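Local coordinates for protein inactive Zymogen C11 Protease (PDB 6MZO) that is the inactive zymogen of a clostripain-like C11 protease, a clan CD cysteine peptidase that probably cleaves peptide bonds once activated, at residues V15-A20 with G200-K205; E38-D43 with D71-I76. All blocks are in the same frame, centred on the assembly; numbering follows the deposited sequence.

Contact 1 (V15-A20 with G200-K205); sequences VLIYFA and GDMFKK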
ATOM      1  N   VAL A  15      13.600   8.666  -5.905  1.00 19.33           N
ATOM      2  CA  VAL A  15      12.703   7.562  -5.469  1.00 17.76           C
ATOM      3  C   VAL A  15      13.538   6.363  -4.979  1.00 20.30           C
ATOM      4  O   VAL A  15      14.521   5.942  -5.601  1.00 19.98           O
ATOM      5  CB  VAL A  15      11.830   7.120  -6.665  1.00 20.08           C
ATOM      6  CG1 VAL A  15      10.957   5.872  -6.269  1.00 19.78           C
ATOM      7  CG2 VAL A  15      10.879   8.257  -7.130  1.00 20.53           C
ATOM      8  N   LEU A  16      13.132   5.825  -3.822  1.00 20.31           N
ATOM      9  CA  LEU A  16      13.669   4.604  -3.234  1.00 20.20           C
ATOM     10  C   LEU A  16      12.608   3.513  -3.401  1.00 20.67           C
ATOM     11  O   LEU A  16      11.449   3.720  -3.025  1.00 20.24           O
ATOM     12  CB  LEU A  16      13.979   4.799  -1.720  1.00 23.01           C
ATOM     13  CG  LEU A  16      14.219   3.452  -0.988  1.00 23.44           C
ATOM     14  CD1 LEU A  16      15.534   2.850  -1.523  1.00 24.08           C
ATOM     15  CD2 LEU A  16      14.289   3.792   0.528  1.00 24.49           C
ATOM     16  N   ILE A  17      13.045   2.417  -4.030  1.00 19.76           N
ATOM     17  CA  ILE A  17      12.197   1.193  -4.080  1.00 19.96           C
ATOM     18  C   ILE A  17      12.858   0.184  -3.145  1.00 21.78           C
ATOM     19  O   ILE A  17      14.011  -0.245  -3.361  1.00 21.37           O
ATOM     20  CB  ILE A  17      12.076   0.669  -5.539  1.00 19.65           C
ATOM     21  CG1 ILE A  17      11.619   1.769  -6.517  1.00 18.30           C
ATOM     22  CG2 ILE A  17      11.161  -0.633  -5.480  1.00 19.38           C
ATOM     23  CD1 ILE A  17      11.315   1.215  -7.971  1.00 18.61           C
ATOM     24  N   TYR A  18      12.098  -0.199  -2.108  1.00 21.07           N
ATOM     25  CA  TYR A  18      12.624  -1.001  -1.016  1.00 22.90           C
ATOM     26  C   TYR A  18      11.934  -2.354  -1.002  1.00 24.97           C
ATOM     27  O   TYR A  18      10.696  -2.415  -0.815  1.00 25.96           O
ATOM     28  CB  TYR A  18      12.357  -0.272   0.310  1.00 24.68           C
ATOM     29  CG  TYR A  18      12.944  -0.875   1.548  1.00 25.58           C
ATOM     30  CD1 TYR A  18      12.305  -1.914   2.191  1.00 24.45           C
ATOM     31  CD2 TYR A  18      14.107  -0.365   2.078  1.00 25.01           C
ATOM     32  CE1 TYR A  18      12.827  -2.494   3.373  1.00 28.11           C
ATOM     33  CE2 TYR A  18      14.646  -0.893   3.229  1.00 27.34           C
ATOM     34  CZ  TYR A  18      13.997  -1.981   3.881  1.00 27.56           C
ATOM     35  OH  TYR A  18      14.533  -2.484   5.057  1.00 31.89           O
ATOM     36  N   PHE A  19      12.712  -3.397  -1.323  1.00 25.49           N
ATOM     37  CA  PHE A  19      12.169  -4.757  -1.363  1.00 24.43           C
ATOM     38  C   PHE A  19      12.471  -5.464  -0.075  1.00 32.46           C
ATOM     39  O   PHE A  19      13.615  -5.877   0.154  1.00 31.60           O
ATOM     40  CB  PHE A  19      12.768  -5.540  -2.545  1.00 26.69           C
ATOM     41  CG  PHE A  19      12.342  -5.061  -3.905  1.00 25.44           C
ATOM     42  CD1 PHE A  19      11.199  -5.583  -4.472  1.00 24.90           C
ATOM     43  CD2 PHE A  19      13.077  -4.104  -4.656  1.00 22.22           C
ATOM     44  CE1 PHE A  19      10.786  -5.171  -5.695  1.00 23.48           C
ATOM     45  CE2 PHE A  19      12.670  -3.686  -5.897  1.00 25.78           C
ATOM     46  CZ  PHE A  19      11.496  -4.206  -6.450  1.00 25.22           C
ATOM     47  N   ALA A  20      11.438  -5.668   0.730  1.00 32.55           N
ATOM     48  CA  ALA A  20      11.627  -6.468   1.916  1.00 39.81           C
ATOM     49  C   ALA A  20      11.398  -7.890   1.414  1.00 46.96           C
ATOM     50  O   ALA A  20      10.261  -8.315   1.270  1.00 53.84           O
ATOM     51  CB  ALA A  20      10.644  -6.072   2.983  1.00 40.38           C
ATOM     52  N   GLY A 200       8.667   6.300 -15.741  1.00 16.24           N
ATOM     53  CA  GLY A 200       8.574   7.743 -16.048  1.00 19.36           C
ATOM     54  C   GLY A 200       7.502   8.488 -15.224  1.00 19.12           C
ATOM     55  O   GLY A 200       7.747   9.670 -14.815  1.00 20.30           O
ATOM     56  N   ASP A 201       6.345   7.863 -14.990  1.00 19.32           N
ATOM     57  CA  ASP A 201       5.323   8.529 -14.170  1.00 18.58           C
ATOM     58  C   ASP A 201       5.818   8.847 -12.791  1.00 18.28           C
ATOM     59  O   ASP A 201       5.366   9.906 -12.235  1.00 17.88           O
ATOM     60  CB  ASP A 201       4.042   7.653 -14.115  1.00 18.75           C
ATOM     61  CG  ASP A 201       3.370   7.541 -15.489  1.00 24.54           C
ATOM     62  OD1 ASP A 201       3.436   8.501 -16.294  1.00 20.99           O
ATOM     63  OD2 ASP A 201       2.788   6.464 -15.805  1.00 23.87           O
ATOM     64  N   MET A 202       6.677   8.003 -12.200  1.00 18.29           N
ATOM     65  CA  MET A 202       7.180   8.339 -10.842  1.00 16.10           C
ATOM     66  C   MET A 202       8.098   9.589 -10.813  1.00 19.89           C
ATOM     67  O   MET A 202       8.327  10.119  -9.743  1.00 21.67           O
ATOM     68  CB  MET A 202       7.979   7.142 -10.226  1.00 18.84           C
ATOM     69  CG  MET A 202       7.160   5.942 -10.148  1.00 21.23           C
ATOM     70  SD  MET A 202       8.382   4.676  -9.364  1.00 29.74           S
ATOM     71  CE  MET A 202       7.747   3.129  -9.887  1.00 49.21           C
ATOM     72  N   PHE A 203       8.633   9.976 -11.970  1.00 18.38           N
ATOM     73  CA  PHE A 203       9.703  10.979 -12.014  1.00 19.85           C
ATOM     74  C   PHE A 203       9.266  12.268 -12.733  1.00 21.17           C
ATOM     75  O   PHE A 203      10.101  13.127 -12.947  1.00 22.08           O
ATOM     76  CB  PHE A 203      10.941  10.370 -12.687  1.00 18.59           C
ATOM     77  CG  PHE A 203      11.722   9.495 -11.769  1.00 18.71           C
ATOM     78  CD1 PHE A 203      12.555  10.059 -10.828  1.00 19.51           C
ATOM     79  CD2 PHE A 203      11.559   8.071 -11.755  1.00 18.85           C
ATOM     80  CE1 PHE A 203      13.277   9.286  -9.974  1.00 18.89           C
ATOM     81  CE2 PHE A 203      12.257   7.279 -10.900  1.00 20.88           C
ATOM     82  CZ  PHE A 203      13.120   7.864  -9.951  1.00 21.21           C
ATOM     83  N   LYS A 204       8.006  12.383 -13.164  1.00 18.77           N
ATOM     84  CA  LYS A 204       7.491  13.729 -13.653  1.00 19.64           C
ATOM     85  C   LYS A 204       7.675  14.782 -12.534  1.00 22.35           C
ATOM     86  O   LYS A 204       7.721  14.453 -11.329  1.00 24.88           O
ATOM     87  CB  LYS A 204       6.053  13.608 -14.066  1.00 21.35           C
ATOM     88  CG  LYS A 204       5.944  12.680 -15.344  1.00 21.88           C
ATOM     89  CD  LYS A 204       4.497  12.529 -15.790  1.00 22.21           C
ATOM     90  CE  LYS A 204       4.415  11.465 -16.897  1.00 21.08           C
ATOM     91  NZ  LYS A 204       2.960  11.252 -17.292  1.00 20.39           N
ATOM     92  N   LYS A 205       7.787  16.036 -12.939  1.00 20.55           N
ATOM     93  CA  LYS A 205       8.061  17.090 -11.933  1.00 23.38           C
ATOM     94  C   LYS A 205       7.136  16.949 -10.755  1.00 23.56           C
ATOM     95  O   LYS A 205       7.627  16.987  -9.607  1.00 26.16           O
ATOM     96  CB  LYS A 205       7.939  18.441 -12.622  1.00 21.67           C
ATOM     97  CG  LYS A 205       8.441  19.609 -11.774  1.00 28.86           C
ATOM     98  CD  LYS A 205       8.549  20.782 -12.719  1.00 33.94           C
ATOM     99  CE  LYS A 205       8.340  22.037 -11.936  1.00 47.76           C
ATOM    100  NZ  LYS A 205       9.469  22.331 -11.073  1.00 56.38           N
TER
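V15 lays its CG2 methyl over one face of the F203 ring, a CH-pi contact with the carbon 4.1 Å from the ring centroid and 28° off the ring normal. This is helix-on-sheet packing in the mixed sheet of a clan CD peptidase: strand 14-19 lies inside the sheet, between strands 49-54 and 109-115, and the last turn of helix 195-203 sits against its beginning. V15 works with both of its branches. With CG1 anti to the backbone N (chi1 175°), that methyl turns to M202 and comes 4.2 Å from its SD, while CG2 is left for the ring. CG2 sits over the outer part of the ring, nearest CZ, and V15 CB is also 3.6 Å from F203 CZ. No hydrogen bond crosses between the segments; the fit is wholly apolar and buried, and L50 of the adjoining strand also touches F203. Polar fixings lie round the helix end instead: R13, just before the strand, donates to the carbonyls of M202, K204 and K205. Two residues along the strand from V15, on the same side of the sheet, I17 meets the S-methyl of M202 more loosely, with its CD1 4.5 Å from M202 CE.

Contact 2 (E38-D43 with D71-I76); sequences EGIERD and DTIRQI
I73 pushes its CG1-CD1 arm against the last turns of helix 26-43, where I40 and E41 receive it. The tight part is mostly aliphatic, with one carboxylate oxygen against it. I73 CD1 lies 3.7 Å from I40 CG2, and the two isoleucine side chains cross at about a right angle. I73 CG1 presses even closer to the stem of E41, 3.4 Å from its CG. The bent shape of I73 explains the reach: chi2 -76° swings CD1 toward I40, while CG1 stays against E41. E41, extended beyond CG, stands across the isoleucine, so CG and the carboxylate carbon lie against I73 CG1, with E41 OE1 3.5 Å from that same atom. The solvent side is looser: E41 OE2 is still 4.2 Å from D71 O, no hydrogen bond joins the segments, and D71 is exposed and poorly ordered. The contact closes the outer margin of a helix-covered sheet: strand 72-80 is the outermost strand on this side, paired antiparallel with strand 62-69, whose L68 also touches I40, so the end of helix 26-43 rests against both strands.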
ATOM      1  N   GLU A  38      13.706  -2.441 -17.475  1.00 22.85           N
ATOM      2  CA  GLU A  38      13.084  -2.196 -18.777  1.00 21.33           C
ATOM      3  C   GLU A  38      12.317  -0.864 -18.774  1.00 20.44           C
ATOM      4  O   GLU A  38      12.281  -0.156 -19.823  1.00 21.05           O
ATOM      5  CB  GLU A  38      12.117  -3.342 -19.185  1.00 22.10           C
ATOM      6  CG  GLU A  38      12.969  -4.599 -19.442  1.00 26.92           C
ATOM      7  CD  GLU A  38      12.199  -5.733 -20.048  1.00 31.55           C
ATOM      8  OE1 GLU A  38      10.972  -5.762 -19.916  1.00 34.63           O
ATOM      9  OE2 GLU A  38      12.819  -6.597 -20.671  1.00 38.12           O
ATOM     10  N   GLY A  39      11.702  -0.546 -17.653  1.00 19.42           N
ATOM     11  CA  GLY A  39      10.907   0.688 -17.570  1.00 20.84           C
ATOM     12  C   GLY A  39      11.816   1.919 -17.656  1.00 18.70           C
ATOM     13  O   GLY A  39      11.457   2.907 -18.330  1.00 18.90           O
ATOM     14  N   ILE A  40      12.953   1.889 -16.941  1.00 18.70           N
ATOM     15  CA  ILE A  40      13.864   3.041 -17.102  1.00 19.08           C
ATOM     16  C   ILE A  40      14.324   3.167 -18.507  1.00 20.27           C
ATOM     17  O   ILE A  40      14.474   4.319 -19.011  1.00 20.61           O
ATOM     18  CB  ILE A  40      15.117   2.862 -16.176  1.00 20.42           C
ATOM     19  CG1 ILE A  40      14.642   2.795 -14.708  1.00 23.35           C
ATOM     20  CG2 ILE A  40      16.171   3.956 -16.451  1.00 24.41           C
ATOM     21  CD1 ILE A  40      15.847   2.152 -13.857  1.00 32.79           C
ATOM     22  N   GLU A  41      14.664   2.054 -19.167  1.00 20.72           N
ATOM     23  CA  GLU A  41      15.173   2.180 -20.522  1.00 21.88           C
ATOM     24  C   GLU A  41      14.089   2.715 -21.484  1.00 22.38           C
ATOM     25  O   GLU A  41      14.412   3.354 -22.496  1.00 23.46           O
ATOM     26  CB  GLU A  41      15.703   0.830 -21.059  1.00 27.61           C
ATOM     27  CG  GLU A  41      16.883   0.264 -20.288  1.00 44.96           C
ATOM     28  CD  GLU A  41      17.290  -1.116 -20.819  1.00 57.70           C
ATOM     29  OE1 GLU A  41      17.210  -2.123 -20.055  1.00 60.75           O
ATOM     30  OE2 GLU A  41      17.643  -1.172 -22.013  1.00 61.61           O
ATOM     31  N   ARG A  42      12.819   2.402 -21.181  1.00 21.34           N
ATOM     32  CA  ARG A  42      11.695   2.838 -22.020  1.00 21.65           C
ATOM     33  C   ARG A  42      11.377   4.297 -21.808  1.00 21.49           C
ATOM     34  O   ARG A  42      11.086   4.974 -22.789  1.00 24.08           O
ATOM     35  CB  ARG A  42      10.415   2.028 -21.697  1.00 21.16           C
ATOM     36  CG  ARG A  42       9.330   2.328 -22.718  1.00 24.53           C
ATOM     37  CD  ARG A  42       8.018   1.722 -22.214  1.00 26.94           C
ATOM     38  NE  ARG A  42       7.430   2.632 -21.233  1.00 32.03           N
ATOM     39  CZ  ARG A  42       6.132   2.697 -20.906  1.00 31.69           C
ATOM     40  NH1 ARG A  42       5.202   1.913 -21.533  1.00 35.21           N
ATOM     41  NH2 ARG A  42       5.747   3.577 -19.996  1.00 25.57           N
ATOM     42  N   ASP A  43      11.552   4.817 -20.588  1.00 20.65           N
ATOM     43  CA  ASP A  43      10.975   6.151 -20.277  1.00 20.60           C
ATOM     44  C   ASP A  43      12.015   7.232 -19.997  1.00 25.00           C
ATOM     45  O   ASP A  43      11.746   8.433 -20.192  1.00 23.29           O
ATOM     46  CB  ASP A  43      10.131   6.080 -19.045  1.00 19.46           C
ATOM     47  CG  ASP A  43       8.797   5.315 -19.249  1.00 19.17           C
ATOM     48  OD1 ASP A  43       8.471   4.972 -20.405  1.00 23.08           O
ATOM     49  OD2 ASP A  43       8.162   5.113 -18.224  1.00 20.09           O
ATOM     50  N   ASP A  71      22.944   4.040 -24.191  1.00 68.33           N
ATOM     51  CA  ASP A  71      21.676   3.360 -24.473  1.00 76.04           C
ATOM     52  C   ASP A  71      21.360   2.270 -23.473  1.00 71.68           C
ATOM     53  O   ASP A  71      20.491   1.458 -23.724  1.00 77.78           O
ATOM     54  CB  ASP A  71      21.628   2.754 -25.893  1.00 93.66           C
ATOM     55  CG  ASP A  71      21.981   3.749 -27.001  1.00 94.20           C
ATOM     56  OD1 ASP A  71      21.481   4.875 -27.010  1.00 94.20           O
ATOM     57  OD2 ASP A  71      22.736   3.383 -27.920  1.00 97.02           O
ATOM     58  N   THR A  72      21.995   2.262 -22.313  1.00 58.35           N
ATOM     59  CA  THR A  72      21.795   1.133 -21.451  1.00 45.95           C
ATOM     60  C   THR A  72      21.733   1.429 -19.971  1.00 38.67           C
ATOM     61  O   THR A  72      21.952   2.501 -19.558  1.00 43.58           O
ATOM     62  CB  THR A  72      22.932   0.125 -21.751  1.00 50.03           C
ATOM     63  OG1 THR A  72      22.666  -1.118 -21.136  1.00 51.69           O
ATOM     64  CG2 THR A  72      24.248   0.650 -21.252  1.00 52.53           C
ATOM     65  N   ILE A  73      21.406   0.442 -19.189  1.00 36.60           N
ATOM     66  CA  ILE A  73      21.289   0.577 -17.736  1.00 32.95           C
ATOM     67  C   ILE A  73      22.677   0.372 -17.139  1.00 36.39           C
ATOM     68  O   ILE A  73      23.371  -0.557 -17.545  1.00 37.70           O
ATOM     69  CB  ILE A  73      20.362  -0.492 -17.114  1.00 38.88           C
ATOM     70  CG1 ILE A  73      18.930  -0.330 -17.586  1.00 41.37           C
ATOM     71  CG2 ILE A  73      20.359  -0.400 -15.568  1.00 40.62           C
ATOM     72  CD1 ILE A  73      18.204   0.840 -16.917  1.00 40.42           C
ATOM     73  N   ARG A  74      23.016   1.183 -16.148  1.00 26.93           N
ATOM     74  CA  ARG A  74      24.218   0.994 -15.278  1.00 28.09           C
ATOM     75  C   ARG A  74      23.735   0.778 -13.865  1.00 32.52           C
ATOM     76  O   ARG A  74      22.967   1.583 -13.315  1.00 29.81           O
ATOM     77  CB  ARG A  74      25.147   2.234 -15.394  1.00 28.85           C
ATOM     78  CG  ARG A  74      26.277   2.398 -14.329  1.00 39.53           C
ATOM     79  CD  ARG A  74      27.462   1.504 -14.569  1.00 37.50           C
ATOM     80  NE  ARG A  74      28.098   1.670 -15.873  1.00 33.15           N
ATOM     81  CZ  ARG A  74      29.075   0.863 -16.318  1.00 34.98           C
ATOM     82  NH1 ARG A  74      29.512  -0.128 -15.552  1.00 35.88           N
ATOM     83  NH2 ARG A  74      29.565   1.043 -17.533  1.00 36.07           N
ATOM     84  N   GLN A  75      24.111  -0.344 -13.289  1.00 33.09           N
ATOM     85  CA  GLN A  75      23.844  -0.550 -11.875  1.00 34.09           C
ATOM     86  C   GLN A  75      25.036  -0.150 -11.040  1.00 36.63           C
ATOM     87  O   GLN A  75      26.177  -0.544 -11.350  1.00 41.85           O
ATOM     88  CB  GLN A  75      23.451  -2.010 -11.646  1.00 35.27           C
ATOM     89  CG  GLN A  75      23.194  -2.385 -10.212  1.00 34.56           C
ATOM     90  CD  GLN A  75      22.337  -3.672 -10.064  1.00 50.87           C
ATOM     91  OE1 GLN A  75      21.476  -4.006 -10.914  1.00 45.70           O
ATOM     92  NE2 GLN A  75      22.562  -4.387  -8.960  1.00 51.95           N
ATOM     93  N   ILE A  76      24.835   0.682 -10.026  1.00 29.19           N
ATOM     94  CA  ILE A  76      25.947   1.120  -9.191  1.00 35.79           C
ATOM     95  C   ILE A  76      25.662   0.645  -7.786  1.00 38.41           C
ATOM     96  O   ILE A  76      24.824   1.288  -7.104  1.00 32.95           O
ATOM     97  CB  ILE A  76      26.115   2.684  -9.199  1.00 42.36           C
ATOM     98  CG1 ILE A  76      26.462   3.199 -10.612  1.00 45.53           C
ATOM     99  CG2 ILE A  76      27.197   3.172  -8.244  1.00 39.97           C
ATOM    100  CD1 ILE A  76      26.246   4.680 -10.775  1.00 48.58           C
TER

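How the contacts relate
Both contacts pack a helix end on the same mixed sheet, but at different depths. Contact 1 is core, on an inner strand, and all four of its touching residues are buried; contact 2 lies at the sheet's outermost strand, farther from the chain's centre and partly open to solvent. Their chemistry follows: an aromatic face and a thioether in the first, aliphatic carbons with a glutamate stem and carboxylate lying against them in the second. Strand 14-19 is followed in the chain by helix 26-43, whose I36 touches I17, so one strand-helix unit serves both. The last turns of the two helices also meet, D43 OD2 probably accepting a hydrogen bond from G200 N at 2.8 Å.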